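Long-range contact in chitinase (PDB 5VG0), which probably breaks down chitin, the construct being its copper-dependent lytic polysaccharide monooxygenase domain, whose histidine brace holds copper: residues Ser66-Pro77 and Pro102-Leu113. Numbering follows the deposited sequence.
Sequences STVDLTWKLTAP and PPTSLTHTLTDL
V68 and L110 exchange two backbone hydrogen bonds, and L70 and H108 do the same, so strands 68-74 and 105-110 pair antiparallel. W72 N reaches L106 O at 2.8 Å; the return bond from L106 N is weak. L74 N to T104 O and L113 N to S66 O extend the pairing at either end.

On the face of D69, T71 and K73, polar groups meet. T109 OG1 donates to D69 OD1 at 2.8 Å, from above the carboxylate plane. With CG anti to the carbonyl carbon (chi1 -72°), the D69 carboxylate lies alongside T109, within reach of its hydroxyl. With an alanine at T109, D69 OD1 would probably lose this hydroxyl donor and the carboxylate would be freer to turn. A water joins W72 O to S105 OG.

V68, L70, W72, L106, H108 and L110 line the opposite face. V68 CG1 touches CD1 of the loop residue L113 at 3.7 Å, crossing it at about a right angle. Past the last strand pair, L74 CD1 presses tightly on P102 CG, at 3.4 Å.

W72 NE1 and H108 ND1 both hydrogen-bond Y85 OH. H108 also stacks on F95 and meets W83 edge-to-face. The face of L70, W72 and H108 packs on strands 80-87, 90-96 and 131-141, across the core of the beta-sandwich. Strand 2-6 flanks 68-74 on its other edge, leading back to copper ligand H1.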
loop_
_atom_site.group_PDB
_atom_site.type_symbol
_atom_site.label_atom_id
_atom_site.label_comp_id
_atom_site.label_asym_id
_atom_site.label_seq_id
_atom_site.Cartn_x
_atom_site.Cartn_y
_atom_site.Cartn_z
ATOM N N SER A 66 -6.341 2.528 16.532
ATOM C CA SER A 66 -6.975 3.526 15.673
ATOM C C SER A 66 -6.019 4.618 15.236
ATOM O O SER A 66 -6.310 5.333 14.275
ATOM C CB SER A 66 -8.194 4.141 16.345
ATOM O OG SER A 66 -7.833 4.805 17.537
ATOM N N THR A 67 -4.900 4.772 15.937
ATOM C CA THR A 67 -3.766 5.576 15.496
ATOM C C THR A 67 -2.599 4.615 15.330
ATOM O O THR A 67 -2.311 3.816 16.233
ATOM C CB THR A 67 -3.445 6.669 16.521
ATOM O OG1 THR A 67 -4.472 7.653 16.468
ATOM C CG2 THR A 67 -2.127 7.344 16.222
ATOM N N VAL A 68 -1.953 4.659 14.171
ATOM C CA VAL A 68 -0.930 3.681 13.821
ATOM C C VAL A 68 0.136 4.358 12.981
ATOM O O VAL A 68 -0.167 5.225 12.160
ATOM C CB VAL A 68 -1.571 2.488 13.071
ATOM C CG1 VAL A 68 -2.166 2.918 11.739
ATOM C CG2 VAL A 68 -0.563 1.357 12.880
ATOM N N ASP A 69 1.382 3.934 13.175
ATOM C CA ASP A 69 2.484 4.356 12.330
ATOM C C ASP A 69 2.626 3.345 11.202
ATOM O O ASP A 69 2.728 2.138 11.443
ATOM C CB ASP A 69 3.789 4.418 13.123
ATOM C CG ASP A 69 3.839 5.573 14.097
ATOM O OD1 ASP A 69 2.980 6.465 14.043
ATOM O OD2 ASP A 69 4.778 5.587 14.919
ATOM N N LEU A 70 2.664 3.844 9.981
ATOM C CA LEU A 70 2.783 3.040 8.779
ATOM C C LEU A 70 4.116 3.363 8.117
ATOM O O LEU A 70 4.445 4.533 7.925
ATOM C CB LEU A 70 1.611 3.410 7.893
ATOM C CG LEU A 70 1.483 2.674 6.597
ATOM C CD1 LEU A 70 0.001 2.594 6.261
ATOM C CD2 LEU A 70 2.240 3.385 5.515
ATOM N N THR A 71 4.870 2.331 7.763
ATOM C CA THR A 71 6.226 2.481 7.253
ATOM C C THR A 71 6.340 1.947 5.833
ATOM O O THR A 71 5.899 0.830 5.536
ATOM C CB THR A 71 7.239 1.787 8.160
ATOM O OG1 THR A 71 7.215 2.433 9.435
ATOM C CG2 THR A 71 8.652 1.875 7.577
ATOM N N TRP A 72 6.938 2.757 4.971
ATOM C CA TRP A 72 7.321 2.398 3.615
ATOM C C TRP A 72 8.808 2.094 3.526
ATOM O O TRP A 72 9.632 2.712 4.204
ATOM C CB TRP A 72 7.084 3.572 2.673
ATOM C CG TRP A 72 5.670 3.942 2.359
ATOM C CD1 TRP A 72 4.812 4.673 3.120
ATOM C CD2 TRP A 72 4.965 3.616 1.158
ATOM N NE1 TRP A 72 3.616 4.818 2.463
ATOM C CE2 TRP A 72 3.685 4.177 1.255
ATOM C CE3 TRP A 72 5.303 2.900 0.007
ATOM C CZ2 TRP A 72 2.732 4.053 0.246
ATOM C CZ3 TRP A 72 4.357 2.772 -0.999
ATOM C CH2 TRP A 72 3.089 3.352 -0.871
ATOM N N LYS A 73 9.143 1.171 2.636
ATOM C CA LYS A 73 10.499 0.969 2.145
ATOM C C LYS A 73 10.494 1.331 0.673
ATOM O O LYS A 73 9.753 0.736 -0.110
ATOM C CB LYS A 73 10.917 -0.488 2.315
ATOM C CG LYS A 73 12.288 -0.779 1.756
ATOM C CD LYS A 73 12.716 -2.196 2.067
ATOM C CE LYS A 73 14.135 -2.466 1.608
ATOM N NZ LYS A 73 14.549 -3.846 1.945
ATOM N N LEU A 74 11.294 2.322 0.302
ATOM C CA LEU A 74 11.382 2.753 -1.084
ATOM C C LEU A 74 12.710 2.300 -1.651
ATOM O O LEU A 74 13.757 2.592 -1.083
ATOM C CB LEU A 74 11.261 4.268 -1.203
ATOM C CG LEU A 74 10.080 4.904 -0.480
ATOM C CD1 LEU A 74 10.053 6.402 -0.811
ATOM C CD2 LEU A 74 8.749 4.258 -0.818
ATOM N N THR A 75 12.676 1.585 -2.757
ATOM C CA THR A 75 13.914 1.229 -3.435
ATOM C C THR A 75 14.354 2.301 -4.409
ATOM O O THR A 75 15.544 2.407 -4.692
ATOM C CB THR A 75 13.784 -0.132 -4.132
ATOM O OG1 THR A 75 12.679 -0.119 -5.030
ATOM C CG2 THR A 75 13.571 -1.233 -3.112
ATOM N N ALA A 76 13.431 3.119 -4.895
ATOM C CA ALA A 76 13.766 4.205 -5.803
ATOM C C ALA A 76 12.876 5.353 -5.368
ATOM O O ALA A 76 11.673 5.354 -5.675
ATOM C CB ALA A 76 13.506 3.799 -7.248
ATOM N N PRO A 77 13.411 6.325 -4.645
ATOM C CA PRO A 77 12.580 7.388 -4.044
ATOM C C PRO A 77 12.263 8.526 -5.012
ATOM O O PRO A 77 12.845 9.614 -5.006
ATOM C CB PRO A 77 13.452 7.863 -2.882
ATOM C CG PRO A 77 14.829 7.667 -3.371
ATOM C CD PRO A 77 14.811 6.438 -4.225
ATOM N N PRO A 102 11.341 11.773 -1.229
ATOM C CA PRO A 102 11.176 11.287 0.131
ATOM C C PRO A 102 12.398 10.513 0.581
ATOM O O PRO A 102 13.191 10.048 -0.250
ATOM C CB PRO A 102 9.971 10.348 0.004
ATOM C CG PRO A 102 10.110 9.796 -1.353
ATOM C CD PRO A 102 10.639 10.922 -2.201
ATOM N N PRO A 103 12.557 10.316 1.883
ATOM C CA PRO A 103 13.542 9.354 2.367
ATOM C C PRO A 103 13.142 7.944 1.963
ATOM O O PRO A 103 11.976 7.656 1.719
ATOM C CB PRO A 103 13.489 9.529 3.887
ATOM C CG PRO A 103 12.151 10.103 4.152
ATOM C CD PRO A 103 11.727 10.871 2.963
ATOM N N THR A 104 14.137 7.057 1.893
ATOM C CA THR A 104 13.860 5.671 1.518
ATOM C C THR A 104 13.226 4.863 2.642
ATOM O O THR A 104 12.663 3.798 2.379
ATOM C CB THR A 104 15.114 4.978 0.996
ATOM O OG1 THR A 104 16.166 5.134 1.949
ATOM C CG2 THR A 104 15.544 5.551 -0.359
ATOM N N SER A 105 13.287 5.344 3.878
ATOM C CA SER A 105 12.488 4.809 4.968
ATOM C C SER A 105 11.593 5.939 5.440
ATOM O O SER A 105 12.091 6.972 5.883
ATOM C CB SER A 105 13.376 4.336 6.107
ATOM O OG SER A 105 12.564 3.823 7.145
ATOM N N LEU A 106 10.285 5.762 5.309
ATOM C CA LEU A 106 9.314 6.828 5.538
ATOM C C LEU A 106 8.196 6.293 6.407
ATOM O O LEU A 106 7.640 5.236 6.109
ATOM C CB LEU A 106 8.740 7.287 4.191
ATOM C CG LEU A 106 7.657 8.342 4.211
ATOM C CD1 LEU A 106 8.148 9.648 4.807
ATOM C CD2 LEU A 106 7.176 8.560 2.800
ATOM N N THR A 107 7.858 7.025 7.466
ATOM C CA THR A 107 6.767 6.651 8.349
ATOM C C THR A 107 5.730 7.763 8.377
ATOM O O THR A 107 6.073 8.931 8.560
ATOM C CB THR A 107 7.293 6.322 9.745
ATOM O OG1 THR A 107 8.208 5.216 9.644
ATOM C CG2 THR A 107 6.169 5.968 10.688
ATOM N N HIS A 108 4.467 7.386 8.219
ATOM C CA HIS A 108 3.331 8.276 8.363
ATOM C C HIS A 108 2.443 7.771 9.486
ATOM O O HIS A 108 2.246 6.573 9.634
ATOM C CB HIS A 108 2.505 8.270 7.092
ATOM C CG HIS A 108 3.145 8.983 5.954
ATOM N ND1 HIS A 108 2.990 8.579 4.650
ATOM C CD2 HIS A 108 3.919 10.087 5.916
ATOM C CE1 HIS A 108 3.643 9.399 3.858
ATOM N NE2 HIS A 108 4.219 10.323 4.598
ATOM N N THR A 109 1.880 8.688 10.244
ATOM C CA THR A 109 0.942 8.344 11.298
ATOM C C THR A 109 -0.477 8.572 10.810
ATOM O O THR A 109 -0.856 9.701 10.490
ATOM C CB THR A 109 1.197 9.163 12.561
ATOM O OG1 THR A 109 2.550 8.968 12.972
ATOM C CG2 THR A 109 0.256 8.751 13.682
ATOM N N LEU A 110 -1.255 7.502 10.762
ATOM C CA LEU A 110 -2.678 7.583 10.465
ATOM C C LEU A 110 -3.430 7.626 11.784
ATOM O O LEU A 110 -3.056 6.951 12.751
ATOM C CB LEU A 110 -3.130 6.355 9.674
ATOM C CG LEU A 110 -2.460 6.148 8.324
ATOM C CD1 LEU A 110 -3.123 5.002 7.585
ATOM C CD2 LEU A 110 -2.470 7.400 7.480
ATOM N N THR A 111 -4.489 8.435 11.834
ATOM C CA THR A 111 -5.297 8.565 13.039
ATOM C C THR A 111 -6.770 8.394 12.691
ATOM O O THR A 111 -7.171 8.470 11.530
ATOM C CB THR A 111 -5.108 9.919 13.772
ATOM O OG1 THR A 111 -5.741 10.967 13.041
ATOM C CG2 THR A 111 -3.653 10.220 14.014
ATOM N N ASP A 112 -7.585 8.164 13.716
ATOM C CA ASP A 112 -9.037 8.114 13.546
ATOM C C ASP A 112 -9.445 7.024 12.560
ATOM O O ASP A 112 -10.381 7.194 11.780
ATOM C CB ASP A 112 -9.608 9.479 13.137
ATOM C CG ASP A 112 -11.112 9.526 13.142
ATOM O OD1 ASP A 112 -11.747 8.837 13.960
ATOM O OD2 ASP A 112 -11.664 10.291 12.336
ATOM N N LEU A 113 -8.774 5.880 12.622
ATOM C CA LEU A 113 -9.211 4.741 11.823
ATOM C C LEU A 113 -10.429 4.085 12.475
ATOM O O LEU A 113 -10.465 3.923 13.693
ATOM C CB LEU A 113 -8.097 3.716 11.700
ATOM C CG LEU A 113 -6.871 4.191 10.931
ATOM C CD1 LEU A 113 -5.760 3.175 11.028
ATOM C CD2 LEU A 113 -7.185 4.470 9.489
HETATM O O HOH W 1 11.640 1.319 5.613
#